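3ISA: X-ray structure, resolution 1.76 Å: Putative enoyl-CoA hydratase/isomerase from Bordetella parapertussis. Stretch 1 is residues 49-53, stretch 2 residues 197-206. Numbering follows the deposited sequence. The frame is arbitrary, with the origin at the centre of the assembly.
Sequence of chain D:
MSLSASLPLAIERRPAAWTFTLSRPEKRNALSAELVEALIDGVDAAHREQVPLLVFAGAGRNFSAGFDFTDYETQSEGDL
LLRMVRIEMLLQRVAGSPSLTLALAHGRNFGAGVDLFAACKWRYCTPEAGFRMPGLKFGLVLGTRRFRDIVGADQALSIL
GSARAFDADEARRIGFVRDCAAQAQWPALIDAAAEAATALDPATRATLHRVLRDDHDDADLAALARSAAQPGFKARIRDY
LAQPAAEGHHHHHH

Stretch 1 (49-53) EQVPL
Stretch 2 (197-206) ATALDPATRA

This is a small, mostly apolar contact, centred on Pro-52, with an arginine and one water joining the two stretches in place of any direct hydrogen bond. It buries 284 Å², both sides summed.

Stretch 1 leaves a helix at Gln-50, whose positive phi (51/43) belongs to a Schellman motif. Val-51 (-60/125) and Pro-52 (-63/-42) lead into the extended Leu-53 (-130/128). Stretch 2 makes a type I turn from Ala-197 to Leu-200, and Pro-202 then starts a helix. Asp-201 caps it: its OD1 accepts from Thr-204 N at 3.0 Å. Separately, Asp-201 OD2 accepts a side-chain hydrogen bond from Thr-204 OG1 at 2.8 Å. Asp-201 chi1 is p and Thr-204 chi1 is m. The backbone bond from Arg-205 N to Asp-201 O, 2.8 Å, closes the first turn.

The register pairs Gln-50 with Pro-202 (CA to CA 6.6 Å) and Pro-52 with Ala-197 (CA to CA 5.3 Å), so the two stretches run in roughly opposite directions. The Ala-197 CA-to-CB bond points toward stretch 1. The CB lies 3.9 Å from Pro-52 CB, 4.0 Å from Leu-53 CB and 3.4 Å from Pro-52 O. Thr-198, chi1 p, places CG2 3.7 Å from Pro-52 CB. At the other end, Gln-50 (chi1 m, chi2 t) brings NE2 to 3.5 Å from Pro-202 CB, a van der Waals contact. Both prolines have C-gamma exo rings.

The Arg-205 CA-to-CB bond points toward stretch 1; its side chain has chi1 t, chi2 t, chi3 p and chi4 -112°. Its NH1 donates to Ala-197 O at 2.9 Å, which ties the helix back to the start of the turn. Pro-52 CA covers one guanidinium face, 3.7 Å from Arg-205 NH2. Water 1 bridges the stretches: it accepts from Arg-205 NH2 at 2.8 Å and donates to Val-51 O at 3.2 Å.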

# COMPACT_ATOMS: atom_id res chain seq x y z
N GLU D 49 -25.19 -1.96 19.65
CA GLU D 49 -26.12 -3.02 20.05
C GLU D 49 -25.97 -4.27 19.18
O GLU D 49 -26.68 -5.28 19.36
CB GLU D 49 -27.56 -2.44 20.07
CG GLU D 49 -27.67 -1.28 21.12
CD GLU D 49 -28.98 -0.45 21.09
OE1 GLU D 49 -30.07 -1.04 21.07
OE2 GLU D 49 -28.90 0.81 21.15
N GLN D 50 -25.00 -4.22 18.26
CA GLN D 50 -24.67 -5.33 17.35
C GLN D 50 -25.88 -5.91 16.61
O GLN D 50 -26.02 -7.13 16.49
CB GLN D 50 -23.89 -6.43 18.08
CG GLN D 50 -22.54 -5.97 18.55
CD GLN D 50 -21.75 -7.09 19.16
OE1 GLN D 50 -22.13 -7.63 20.18
NE2 GLN D 50 -20.63 -7.45 18.52
N VAL D 51 -26.73 -5.00 16.12
CA VAL D 51 -27.90 -5.35 15.33
C VAL D 51 -27.46 -6.11 14.06
O VAL D 51 -26.60 -5.64 13.31
CB VAL D 51 -28.74 -4.09 14.98
CG1 VAL D 51 -29.98 -4.48 14.18
CG2 VAL D 51 -29.12 -3.31 16.26
N PRO D 52 -28.02 -7.30 13.85
CA PRO D 52 -27.57 -8.13 12.70
C PRO D 52 -27.83 -7.49 11.33
O PRO D 52 -26.94 -7.53 10.45
CB PRO D 52 -28.38 -9.42 12.86
CG PRO D 52 -28.74 -9.47 14.34
CD PRO D 52 -29.03 -8.01 14.66
N LEU D 53 -29.01 -6.89 11.17
CA LEU D 53 -29.41 -6.33 9.89
C LEU D 53 -29.91 -4.88 10.03
O LEU D 53 -30.79 -4.59 10.86
CB LEU D 53 -30.52 -7.18 9.26
CG LEU D 53 -31.15 -6.61 7.98
CD1 LEU D 53 -30.18 -6.70 6.78
CD2 LEU D 53 -32.46 -7.33 7.65
N ALA D 197 -28.20 -12.55 7.86
CA ALA D 197 -27.44 -11.74 8.81
C ALA D 197 -27.14 -12.52 10.08
O ALA D 197 -26.00 -12.53 10.55
CB ALA D 197 -28.19 -10.45 9.15
N THR D 198 -28.14 -13.24 10.58
CA THR D 198 -28.01 -13.99 11.82
C THR D 198 -27.40 -15.39 11.66
O THR D 198 -27.27 -16.12 12.64
CB THR D 198 -29.36 -14.15 12.54
OG1 THR D 198 -30.29 -14.80 11.66
CG2 THR D 198 -29.93 -12.78 12.95
N ALA D 199 -27.01 -15.75 10.43
CA ALA D 199 -26.42 -17.05 10.19
C ALA D 199 -25.04 -17.19 10.85
O ALA D 199 -24.57 -18.30 11.10
CB ALA D 199 -26.33 -17.33 8.69
N LEU D 200 -24.41 -16.06 11.17
CA LEU D 200 -23.12 -16.06 11.86
C LEU D 200 -23.21 -15.25 13.15
O LEU D 200 -24.06 -14.38 13.28
CB LEU D 200 -22.04 -15.45 10.97
CG LEU D 200 -21.83 -16.01 9.55
CD1 LEU D 200 -20.71 -15.22 8.84
CD2 LEU D 200 -21.52 -17.53 9.63
N ASP D 201 -22.30 -15.52 14.08
CA ASP D 201 -22.26 -14.76 15.33
C ASP D 201 -21.73 -13.32 15.07
O ASP D 201 -21.06 -13.10 14.05
CB ASP D 201 -21.42 -15.49 16.40
CG ASP D 201 -19.94 -15.54 16.06
OD1 ASP D 201 -19.23 -14.55 16.33
OD2 ASP D 201 -19.49 -16.57 15.53
N PRO D 202 -22.05 -12.36 15.97
CA PRO D 202 -21.65 -10.95 15.75
C PRO D 202 -20.16 -10.73 15.46
O PRO D 202 -19.82 -9.96 14.55
CB PRO D 202 -22.07 -10.26 17.05
CG PRO D 202 -23.20 -11.08 17.56
CD PRO D 202 -22.85 -12.49 17.21
N ALA D 203 -19.28 -11.41 16.21
CA ALA D 203 -17.84 -11.22 16.01
C ALA D 203 -17.38 -11.75 14.64
O ALA D 203 -16.57 -11.11 13.97
CB ALA D 203 -17.04 -11.86 17.14
N THR D 204 -17.93 -12.90 14.24
CA THR D 204 -17.54 -13.52 12.97
C THR D 204 -18.11 -12.74 11.80
O THR D 204 -17.43 -12.55 10.78
CB THR D 204 -17.95 -15.02 12.92
OG1 THR D 204 -17.33 -15.72 14.00
CG2 THR D 204 -17.50 -15.68 11.62
N ARG D 205 -19.34 -12.27 11.95
CA ARG D 205 -19.96 -11.43 10.93
C ARG D 205 -19.14 -10.15 10.69
O ARG D 205 -18.85 -9.80 9.54
CB ARG D 205 -21.42 -11.10 11.30
CG ARG D 205 -22.14 -10.18 10.31
CD ARG D 205 -23.61 -9.94 10.69
NE ARG D 205 -23.79 -9.36 12.03
CZ ARG D 205 -24.34 -10.00 13.05
NH1 ARG D 205 -24.80 -11.24 12.89
NH2 ARG D 205 -24.46 -9.40 14.24
N ALA D 206 -18.73 -9.49 11.77
CA ALA D 206 -17.93 -8.27 11.68
C ALA D 206 -16.60 -8.54 10.98
O ALA D 206 -16.19 -7.78 10.11
CB ALA D 206 -17.69 -7.69 13.07
O HOH W 1 -23.65 -6.80 13.76